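Local coordinates for protein VIRB8 (Agrobacterium tumefaciens, PDB 2CC3) that forms the dimeric periplasmic part of an inner-membrane component of the type IV secretion system, thought to help direct T-DNA transfer into plant cells, at residues L15-R20 against Y34-N39; L21-D26 against Y135-D140; Q50-Y55 against T59-I64. All blocks are in the same frame, centred on the assembly; numbering follows the deposited sequence.

Contact 1 of 3, residues L15-R20 against Y34-N39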
loop_
_atom_site.group_PDB
_atom_site.type_symbol
_atom_site.label_atom_id
_atom_site.label_comp_id
_atom_site.label_asym_id
_atom_site.label_seq_id
_atom_site.Cartn_x
_atom_site.Cartn_y
_atom_site.Cartn_z
ATOM N N LEU A 15 -4.382 -1.195 10.175
ATOM C CA LEU A 15 -3.778 -0.332 11.195
ATOM C C LEU A 15 -2.295 -0.195 10.995
ATOM O O LEU A 15 -1.742 0.904 11.147
ATOM C CB LEU A 15 -4.123 -0.819 12.608
ATOM C CG LEU A 15 -5.590 -0.661 13.034
ATOM C CD1 LEU A 15 -5.890 -1.490 14.278
ATOM C CD2 LEU A 15 -5.957 0.792 13.270
ATOM N N TRP A 16 -1.665 -1.291 10.561
ATOM C CA TRP A 16 -0.238 -1.285 10.198
ATOM C C TRP A 16 0.034 -0.509 8.957
ATOM O O TRP A 16 1.023 0.232 8.854
ATOM C CB TRP A 16 0.317 -2.702 10.038
ATOM C CG TRP A 16 1.670 -2.646 9.433
ATOM C CD1 TRP A 16 2.033 -3.123 8.201
ATOM C CD2 TRP A 16 2.828 -2.022 9.976
ATOM N NE1 TRP A 16 3.346 -2.846 7.952
ATOM C CE2 TRP A 16 3.865 -2.171 9.026
ATOM C CE3 TRP A 16 3.103 -1.346 11.176
ATOM C CZ2 TRP A 16 5.161 -1.674 9.241
ATOM C CZ3 TRP A 16 4.385 -0.848 11.382
ATOM C CH2 TRP A 16 5.386 -1.009 10.423
ATOM N N GLU A 17 -0.818 -0.698 7.960
ATOM C CA GLU A 17 -0.728 0.130 6.755
ATOM C C GLU A 17 -0.891 1.619 7.129
ATOM O O GLU A 17 -0.157 2.482 6.635
ATOM C CB GLU A 17 -1.764 -0.318 5.737
ATOM C CG GLU A 17 -1.768 0.490 4.468
ATOM C CD GLU A 17 -3.042 0.304 3.678
ATOM O OE1 GLU A 17 -3.910 -0.544 4.066
ATOM O OE2 GLU A 17 -3.182 1.029 2.672
ATOM N N TYR A 18 -1.829 1.909 8.027
ATOM C CA TYR A 18 -1.962 3.267 8.583
ATOM C C TYR A 18 -0.656 3.751 9.155
ATOM O O TYR A 18 -0.093 4.787 8.724
ATOM C CB TYR A 18 -3.073 3.374 9.640
ATOM C CG TYR A 18 -3.340 4.816 10.088
ATOM C CD1 TYR A 18 -4.224 5.633 9.372
ATOM C CD2 TYR A 18 -2.711 5.349 11.230
ATOM C CE1 TYR A 18 -4.476 6.950 9.776
ATOM C CE2 TYR A 18 -2.931 6.643 11.638
ATOM C CZ TYR A 18 -3.814 7.452 10.914
ATOM O OH TYR A 18 -4.037 8.750 11.307
ATOM N N VAL A 19 -0.139 3.008 10.120
ATOM C CA VAL A 19 1.167 3.365 10.691
ATOM C C VAL A 19 2.221 3.546 9.612
ATOM O O VAL A 19 2.891 4.591 9.541
ATOM C CB VAL A 19 1.659 2.285 11.694
ATOM C CG1 VAL A 19 3.054 2.630 12.247
ATOM C CG2 VAL A 19 0.671 2.142 12.790
ATOM N N ARG A 20 2.362 2.540 8.746
ATOM C CA ARG A 20 3.424 2.592 7.771
ATOM C C ARG A 20 3.286 3.847 6.901
ATOM O O ARG A 20 4.268 4.562 6.677
ATOM C CB ARG A 20 3.415 1.312 6.921
ATOM C CG ARG A 20 4.516 1.184 5.902
ATOM C CD ARG A 20 4.260 -0.008 4.919
ATOM N NE ARG A 20 3.167 0.242 3.956
ATOM C CZ ARG A 20 3.302 0.792 2.735
ATOM N NH1 ARG A 20 4.491 1.177 2.244
ATOM N NH2 ARG A 20 2.226 0.953 1.978
ATOM N N TYR A 34 -0.332 10.623 2.002
ATOM C CA TYR A 34 -1.107 11.710 2.628
ATOM C C TYR A 34 -2.620 11.565 2.444
ATOM O O TYR A 34 -3.388 11.804 3.376
ATOM C CB TYR A 34 -0.609 13.065 2.090
ATOM C CG TYR A 34 -1.381 14.272 2.585
ATOM C CD1 TYR A 34 -0.948 14.983 3.705
ATOM C CD2 TYR A 34 -2.538 14.700 1.943
ATOM C CE1 TYR A 34 -1.627 16.083 4.172
ATOM C CE2 TYR A 34 -3.238 15.793 2.410
ATOM C CZ TYR A 34 -2.768 16.488 3.525
ATOM O OH TYR A 34 -3.431 17.596 4.002
ATOM N N ASP A 35 -3.056 11.182 1.244
ATOM C CA ASP A 35 -4.486 11.017 0.989
ATOM C C ASP A 35 -5.105 9.788 1.676
ATOM O O ASP A 35 -6.210 9.869 2.231
ATOM C CB ASP A 35 -4.783 10.968 -0.517
ATOM C CG ASP A 35 -4.286 12.190 -1.261
ATOM O OD1 ASP A 35 -4.470 13.336 -0.771
ATOM O OD2 ASP A 35 -3.710 11.997 -2.359
ATOM N N LEU A 36 -4.433 8.636 1.584
ATOM C CA LEU A 36 -4.865 7.447 2.324
ATOM C C LEU A 36 -4.863 7.693 3.853
ATOM O O LEU A 36 -5.824 7.402 4.513
ATOM C CB LEU A 36 -4.029 6.198 1.950
ATOM C CG LEU A 36 -4.432 5.197 0.837
ATOM C CD1 LEU A 36 -3.794 3.830 1.076
ATOM C CD2 LEU A 36 -5.948 5.016 0.699
ATOM N N VAL A 37 -3.785 8.253 4.398
ATOM C CA VAL A 37 -3.737 8.562 5.827
ATOM C C VAL A 37 -4.907 9.467 6.228
ATOM O O VAL A 37 -5.611 9.162 7.182
ATOM C CB VAL A 37 -2.387 9.217 6.265
ATOM C CG1 VAL A 37 -2.522 9.776 7.664
ATOM C CG2 VAL A 37 -1.246 8.177 6.209
ATOM N N SER A 38 -5.117 10.554 5.477
ATOM C CA SER A 38 -6.224 11.527 5.745
ATOM C C SER A 38 -7.619 10.903 5.714
ATOM O O SER A 38 -8.473 11.233 6.529
ATOM C CB SER A 38 -6.184 12.686 4.729
ATOM O OG SER A 38 -4.904 13.321 4.697
ATOM N N ASN A 39 -7.853 10.012 4.754
ATOM C CA ASN A 39 -9.179 9.396 4.579
ATOM C C ASN A 39 -9.541 8.409 5.677
ATOM O O ASN A 39 -10.709 8.224 6.020
ATOM C CB ASN A 39 -9.259 8.716 3.211
ATOM C CG ASN A 39 -9.344 9.716 2.086
ATOM O OD1 ASN A 39 -9.992 10.748 2.225
ATOM N ND2 ASN A 39 -8.696 9.416 0.965
#
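Glu17 meets Leu36 where helix 6-23 passes helix 30-39. Its CG lies anti to the backbone N (chi1 179°) and the chain runs on extended, which carries the carboxylate out to the second helix. There OE2 comes to 3.3 Å from Leu36 CD1, the two side chains crossing at about a right angle. This is a polar oxygen resting on a methyl group, and the methyl cannot answer it as a donor. One residue on, Tyr18 supplies most of what segment 15-20 contributes and stands level with Val37, their CA atoms 6.2 Å apart. The ring approaches Val37 roughly at right angles to the valine side chain: CE1 lies 4.0 Å from Val37 CG1, and the same edge of the ring faces the backbone, with CE1 3.6 Å from Val37 O and that oxygen near the ring plane. The phenol end of Tyr18 is held from outside the two segments, since its OH is hydrogen-bonded to Ser41 OG. Ser41 OG also bonds to Val37 O, the very carbonyl at the ring edge.

The two helices belong to the helical side of the VirB8 periplasmic domain, an NTF2-like fold in which helices pack against a curved antiparallel sheet. Helix 6-23 lies between the sheet and helix 30-39, and Val19, next after Tyr18, turns to Ile88 on strand 85-96. Further on, at Arg20, the helix comes within reach of the second subunit, packing on Tyr32 of that chain.

Contact 2 of 3, residues L21-D26 against Y135-D140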
loop_
_atom_site.group_PDB
_atom_site.type_symbol
_atom_site.label_atom_id
_atom_site.label_comp_id
_atom_site.label_asym_id
_atom_site.label_seq_id
_atom_site.Cartn_x
_atom_site.Cartn_y
_atom_site.Cartn_z
ATOM N N LEU A 21 2.084 4.088 6.364
ATOM C CA LEU A 21 1.866 5.240 5.469
ATOM C C LEU A 21 2.085 6.575 6.196
ATOM O O LEU A 21 2.594 7.534 5.630
ATOM C CB LEU A 21 0.463 5.198 4.819
ATOM C CG LEU A 21 0.159 4.204 3.682
ATOM C CD1 LEU A 21 -1.324 4.098 3.502
ATOM C CD2 LEU A 21 0.795 4.536 2.328
ATOM N N ARG A 22 1.718 6.623 7.468
ATOM C CA ARG A 22 1.822 7.856 8.232
ATOM C C ARG A 22 3.257 8.150 8.691
ATOM O O ARG A 22 3.661 9.322 8.731
ATOM C CB ARG A 22 0.813 7.847 9.386
ATOM C CG ARG A 22 0.964 9.036 10.305
ATOM C CD ARG A 22 -0.237 9.303 11.189
ATOM N NE ARG A 22 -0.007 10.553 11.929
ATOM C CZ ARG A 22 -0.931 11.164 12.651
ATOM N NH1 ARG A 22 -2.153 10.659 12.725
ATOM N NH2 ARG A 22 -0.643 12.279 13.282
ATOM N N GLU A 23 4.034 7.109 8.997
ATOM C CA GLU A 23 5.330 7.293 9.633
ATOM C C GLU A 23 6.507 7.161 8.649
ATOM O O GLU A 23 7.638 7.544 8.971
ATOM C CB GLU A 23 5.481 6.325 10.836
ATOM C CG GLU A 23 4.367 6.427 11.912
ATOM C CD GLU A 23 4.238 7.828 12.539
ATOM O OE1 GLU A 23 5.230 8.595 12.477
ATOM O OE2 GLU A 23 3.154 8.156 13.092
ATOM N N SER A 24 6.224 6.581 7.477
ATOM C CA SER A 24 7.151 6.513 6.349
ATOM C C SER A 24 7.231 7.861 5.662
ATOM O O SER A 24 6.333 8.689 5.831
ATOM C CB SER A 24 6.648 5.500 5.324
ATOM O OG SER A 24 7.306 4.280 5.487
ATOM N N TYR A 25 8.287 8.084 4.881
ATOM C CA TYR A 25 8.350 9.264 3.996
ATOM C C TYR A 25 9.163 9.019 2.735
ATOM O O TYR A 25 10.307 8.563 2.781
ATOM C CB TYR A 25 8.920 10.528 4.673
ATOM C CG TYR A 25 9.044 11.689 3.682
ATOM C CD1 TYR A 25 7.905 12.386 3.272
ATOM C CD2 TYR A 25 10.270 12.053 3.123
ATOM C CE1 TYR A 25 7.974 13.417 2.360
ATOM C CE2 TYR A 25 10.348 13.098 2.206
ATOM C CZ TYR A 25 9.184 13.769 1.831
ATOM O OH TYR A 25 9.186 14.821 0.943
ATOM N N ASP A 26 8.577 9.377 1.607
ATOM C CA ASP A 26 9.274 9.310 0.328
ATOM C C ASP A 26 8.631 10.389 -0.527
ATOM O O ASP A 26 7.419 10.372 -0.722
ATOM C CB ASP A 26 9.066 7.911 -0.277
ATOM C CG ASP A 26 9.872 7.682 -1.540
ATOM O OD1 ASP A 26 11.085 7.445 -1.448
ATOM O OD2 ASP A 26 9.286 7.709 -2.646
ATOM N N TYR A 135 -4.668 8.821 17.838
ATOM C CA TYR A 135 -3.353 8.392 17.397
ATOM C C TYR A 135 -2.233 9.197 18.033
ATOM O O TYR A 135 -2.139 10.400 17.827
ATOM C CB TYR A 135 -3.188 8.590 15.911
ATOM C CG TYR A 135 -1.883 8.019 15.378
ATOM C CD1 TYR A 135 -1.797 6.666 15.028
ATOM C CD2 TYR A 135 -0.740 8.830 15.211
ATOM C CE1 TYR A 135 -0.615 6.134 14.502
ATOM C CE2 TYR A 135 0.421 8.307 14.716
ATOM C CZ TYR A 135 0.475 6.949 14.337
ATOM O OH TYR A 135 1.638 6.370 13.825
ATOM N N GLN A 136 -1.348 8.496 18.733
ATOM C CA GLN A 136 -0.153 9.078 19.317
ATOM C C GLN A 136 1.005 8.113 19.118
ATOM O O GLN A 136 0.837 6.894 19.110
ATOM C CB GLN A 136 -0.355 9.297 20.830
ATOM C CG GLN A 136 -1.462 10.294 21.215
ATOM C CD GLN A 136 -2.880 9.686 21.230
ATOM O OE1 GLN A 136 -3.074 8.515 21.602
ATOM N NE2 GLN A 136 -3.880 10.490 20.801
ATOM N N THR A 137 2.191 8.651 18.950
ATOM C CA THR A 137 3.333 7.780 18.863
ATOM C C THR A 137 4.480 8.267 19.727
ATOM O O THR A 137 4.628 9.451 19.980
ATOM C CB THR A 137 3.717 7.479 17.400
ATOM O OG1 THR A 137 4.815 6.562 17.390
ATOM C CG2 THR A 137 4.032 8.772 16.614
ATOM N N SER A 138 5.244 7.327 20.243
ATOM C CA SER A 138 6.326 7.668 21.139
ATOM C C SER A 138 7.566 6.905 20.756
ATOM O O SER A 138 7.552 5.686 20.635
ATOM C CB SER A 138 5.896 7.350 22.567
ATOM O OG SER A 138 5.105 6.165 22.544
ATOM N N GLU A 139 8.631 7.656 20.534
ATOM C CA GLU A 139 9.922 7.117 20.266
ATOM C C GLU A 139 10.557 6.667 21.585
ATOM O O GLU A 139 10.419 7.331 22.613
ATOM C CB GLU A 139 10.767 8.202 19.621
ATOM C CG GLU A 139 12.062 7.676 19.008
ATOM C CD GLU A 139 12.810 8.767 18.271
ATOM O OE1 GLU A 139 12.280 9.893 18.120
ATOM O OE2 GLU A 139 13.922 8.484 17.820
ATOM N N ASP A 140 11.234 5.523 21.544
ATOM C CA ASP A 140 12.006 5.050 22.667
ATOM C C ASP A 140 12.973 6.116 23.139
ATOM O O ASP A 140 13.643 6.782 22.335
ATOM C CB ASP A 140 12.746 3.764 22.301
ATOM C CG ASP A 140 11.842 2.565 22.296
ATOM O OD1 ASP A 140 10.617 2.711 22.464
ATOM O OD2 ASP A 140 12.356 1.452 22.129
HETATM O O HOH W 1 -3.213 11.937 15.318
#
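Tyr135 is met from two directions by consecutive residues of helix 6-23, Arg22 over a face of its ring and Glu23 at its edge. The contact joins the last turn of the long helix to strand 130-139, outermost within this chain in the four-stranded antiparallel sheet, and so closes helix onto sheet in the NTF2-like fold of this domain. Arg22 and Tyr135 run past each other in opposite directions. The arginine, extended from CG to NE, lays its CD over the ring in a CH-pi contact, 4.1 Å from the centroid, and its guanidinium continues across the rim with its plane only 19° from that of the ring; NH1 comes to 3.4 Å from Tyr135 CD2. The guanidinium also has polar partners beyond the ring: NH1 bonds to Tyr18 OH, whose own ring packs edge-to-face on Tyr135, and NH2 makes a weak bond to Asn48 OD1.

Glu23 arrives from the opposite direction to the tyrosine. Its chain bends at chi2 (-59°) and brings the carboxylate to the ring edge, where the two planes lie 8° apart. Tyr135 OH donates to Glu23 OE2 over a very short 2.5 Å. The same carboxylate oxygen, Glu23 OE2, rests 3.7 Å from Thr137 CG2, the methyl of the next residue pointing to this side of the strand; Thr137 OG1 bonds instead to Tyr90 OH. At the other end of the ring a water bridges helix and strand, accepting from Arg22 NH1 and donating to Tyr135 O, each bond 3.1 Å long.

Contact 3 of 3, residues Q50-Y55 against T59-I64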
loop_
_atom_site.group_PDB
_atom_site.type_symbol
_atom_site.label_atom_id
_atom_site.label_comp_id
_atom_site.label_asym_id
_atom_site.label_seq_id
_atom_site.Cartn_x
_atom_site.Cartn_y
_atom_site.Cartn_z
ATOM N N GLN A 50 -2.216 16.375 9.214
ATOM C CA GLN A 50 -2.074 17.354 8.144
ATOM C C GLN A 50 -1.255 18.582 8.522
ATOM O O GLN A 50 -0.470 19.079 7.698
ATOM C CB GLN A 50 -3.448 17.749 7.589
ATOM C CG GLN A 50 -4.107 16.617 6.796
ATOM C CD GLN A 50 -5.432 16.985 6.140
ATOM O OE1 GLN A 50 -6.125 17.896 6.572
ATOM N NE2 GLN A 50 -5.803 16.233 5.099
ATOM N N GLN A 51 -1.417 19.052 9.763
ATOM C CA GLN A 51 -0.682 20.210 10.262
ATOM C C GLN A 51 0.800 19.889 10.456
ATOM O O GLN A 51 1.661 20.753 10.300
ATOM C CB GLN A 51 -1.301 20.713 11.572
ATOM C CG GLN A 51 -1.293 22.239 11.717
ATOM C CD GLN A 51 0.089 22.789 12.038
ATOM O OE1 GLN A 51 0.877 22.151 12.753
ATOM N NE2 GLN A 51 0.393 23.973 11.509
ATOM N N PHE A 52 1.084 18.638 10.799
ATOM C CA PHE A 52 2.453 18.175 10.905
ATOM C C PHE A 52 3.105 18.003 9.518
ATOM O O PHE A 52 4.177 18.553 9.238
ATOM C CB PHE A 52 2.543 16.872 11.715
ATOM C CG PHE A 52 3.851 16.181 11.548
ATOM C CD1 PHE A 52 5.011 16.755 12.056
ATOM C CD2 PHE A 52 3.948 15.012 10.799
ATOM C CE1 PHE A 52 6.226 16.164 11.859
ATOM C CE2 PHE A 52 5.185 14.404 10.602
ATOM C CZ PHE A 52 6.316 14.977 11.134
ATOM N N PHE A 53 2.430 17.266 8.652
ATOM C CA PHE A 53 2.939 16.971 7.322
ATOM C C PHE A 53 3.051 18.169 6.371
ATOM O O PHE A 53 4.036 18.263 5.615
ATOM C CB PHE A 53 2.079 15.894 6.661
ATOM C CG PHE A 53 2.805 15.119 5.619
ATOM C CD1 PHE A 53 3.751 14.168 5.982
ATOM C CD2 PHE A 53 2.559 15.346 4.278
ATOM C CE1 PHE A 53 4.426 13.461 5.030
ATOM C CE2 PHE A 53 3.234 14.636 3.310
ATOM C CZ PHE A 53 4.171 13.698 3.681
ATOM N N ASN A 54 2.051 19.057 6.377
ATOM C CA ASN A 54 2.027 20.143 5.382
ATOM C C ASN A 54 3.060 21.251 5.613
ATOM O O ASN A 54 3.496 21.477 6.747
ATOM C CB ASN A 54 0.610 20.723 5.226
ATOM C CG ASN A 54 -0.314 19.783 4.474
ATOM O OD1 ASN A 54 0.101 19.107 3.529
ATOM N ND2 ASN A 54 -1.564 19.731 4.889
ATOM N N TYR A 55 3.474 21.898 4.518
ATOM C CA TYR A 55 4.119 23.215 4.576
ATOM C C TYR A 55 3.111 24.187 5.194
ATOM O O TYR A 55 1.924 24.111 4.880
ATOM C CB TYR A 55 4.494 23.713 3.173
ATOM C CG TYR A 55 5.226 22.719 2.289
ATOM C CD1 TYR A 55 6.499 22.262 2.625
ATOM C CD2 TYR A 55 4.658 22.256 1.096
ATOM C CE1 TYR A 55 7.177 21.347 1.803
ATOM C CE2 TYR A 55 5.324 21.338 0.277
ATOM C CZ TYR A 55 6.582 20.895 0.632
ATOM O OH TYR A 55 7.272 20.001 -0.169
ATOM N N THR A 59 9.468 21.349 10.521
ATOM C CA THR A 59 9.863 20.001 10.956
ATOM C C THR A 59 9.182 18.861 10.168
ATOM O O THR A 59 9.408 17.673 10.445
ATOM C CB THR A 59 9.670 19.770 12.498
ATOM O OG1 THR A 59 8.302 19.960 12.853
ATOM C CG2 THR A 59 10.512 20.728 13.316
ATOM N N SER A 60 8.360 19.216 9.183
ATOM C CA SER A 60 7.775 18.228 8.288
ATOM C C SER A 60 8.875 17.431 7.593
ATOM O O SER A 60 9.927 17.990 7.242
ATOM C CB SER A 60 6.895 18.894 7.220
ATOM O OG SER A 60 6.519 17.943 6.221
ATOM N N PRO A 61 8.642 16.120 7.385
ATOM C CA PRO A 61 9.600 15.314 6.593
ATOM C C PRO A 61 9.839 15.907 5.198
ATOM O O PRO A 61 10.941 15.802 4.660
ATOM C CB PRO A 61 8.910 13.939 6.488
ATOM C CG PRO A 61 7.445 14.203 6.838
ATOM C CD PRO A 61 7.497 15.310 7.851
ATOM N N GLN A 62 8.808 16.532 4.635
ATOM C CA GLN A 62 8.900 17.165 3.327
ATOM C C GLN A 62 9.958 18.238 3.304
ATOM O O GLN A 62 10.753 18.312 2.380
ATOM C CB GLN A 62 7.581 17.831 2.992
ATOM C CG GLN A 62 6.401 16.980 3.162
ATOM C CD GLN A 62 5.275 17.503 2.337
ATOM O OE1 GLN A 62 5.077 17.058 1.208
ATOM N NE2 GLN A 62 4.553 18.490 2.864
ATOM N N VAL A 63 9.933 19.073 4.337
ATOM C CA VAL A 63 10.861 20.184 4.539
ATOM C C VAL A 63 12.278 19.690 4.893
ATOM O O VAL A 63 13.240 20.053 4.229
ATOM C CB VAL A 63 10.281 21.176 5.613
ATOM C CG1 VAL A 63 11.174 22.406 5.783
ATOM C CG2 VAL A 63 8.865 21.604 5.212
ATOM N N ILE A 64 12.377 18.831 5.911
ATOM C CA ILE A 64 13.656 18.274 6.411
ATOM C C ILE A 64 14.372 17.376 5.404
ATOM O O ILE A 64 15.595 17.488 5.200
ATOM C CB ILE A 64 13.453 17.487 7.767
ATOM C CG1 ILE A 64 13.273 18.447 8.942
ATOM C CG2 ILE A 64 14.610 16.532 8.069
ATOM C CD1 ILE A 64 14.087 19.717 8.818
#
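Phe53 and Gln62 are brought together by contrasting first torsions: Phe53 CG lies anti to its own N, while Gln62 CG is anti to the carbonyl carbon (chi1 -50°) and its chain then extends beneath the phenyl ring. Gln62 CG sits over one face of that ring, 4.2 Å from the centroid, in a CH-pi contact, and the amide stacks on it with the planes 23° apart. Tyr55 covers the glutamine too; Gln62 NE2 lies over the centre of one face of the tyrosine ring, so the side chain is clasped between two aromatic groups.

Phe53 O, at the C-terminal end of helix 43-53, accepts two hydrogen bonds from opposite faces of its carbonyl plane. Ser60 OG gives one of 2.6 Å from above that plane, and Gln62 NE2 gives the other, 2.8 Å and bent, with an N-H...O angle of 132°. Ser60 is at the same time the N-cap of helix 61-64, its OG accepting from Gln62 N. One hydroxyl thus ties the end of one helix to the start of the next, across the short turn between them.

Apolar contacts surround this polar centre. Pro61 touches both phenylalanines, with CD 3.5 Å from Phe52 CZ and CG 3.6 Å from Phe53 CE1, and Val63 CG2 lies at the edge of the Tyr55 ring, 3.6 Å from CD1. On the inner side Tyr25, just beyond helix 6-23, packs on Phe53, Pro61 and Gln62, and Asn54 ND2 reaches Tyr34 OH on helix 30-39; the short helix 61-64 then precedes strand 69-82.

Contacts 1 and 2, centred about 5 and 6 Å from the centre of the chain, share helix 6-23, which meets helix 30-39 in one and strand 130-139 in the other. They touch directly, through Tyr18 against Tyr135 and Leu36 against Leu21. Contact 1 is buried and contact 2 partly so; contact 3, centred about 15 Å out, has several exposed residues and joins elements close in sequence. Their chemistry differs accordingly: contact 1 is mostly van der Waals packing, contact 2 combines an arginine laid over a tyrosine face with a partly buried tyrosine-carboxylate bond, and contact 3 couples helix capping to aromatic cover. Tyr25 links contacts 2 and 3, while Tyr34 and Ser38 tie contact 1 to Asn54 and Gln50.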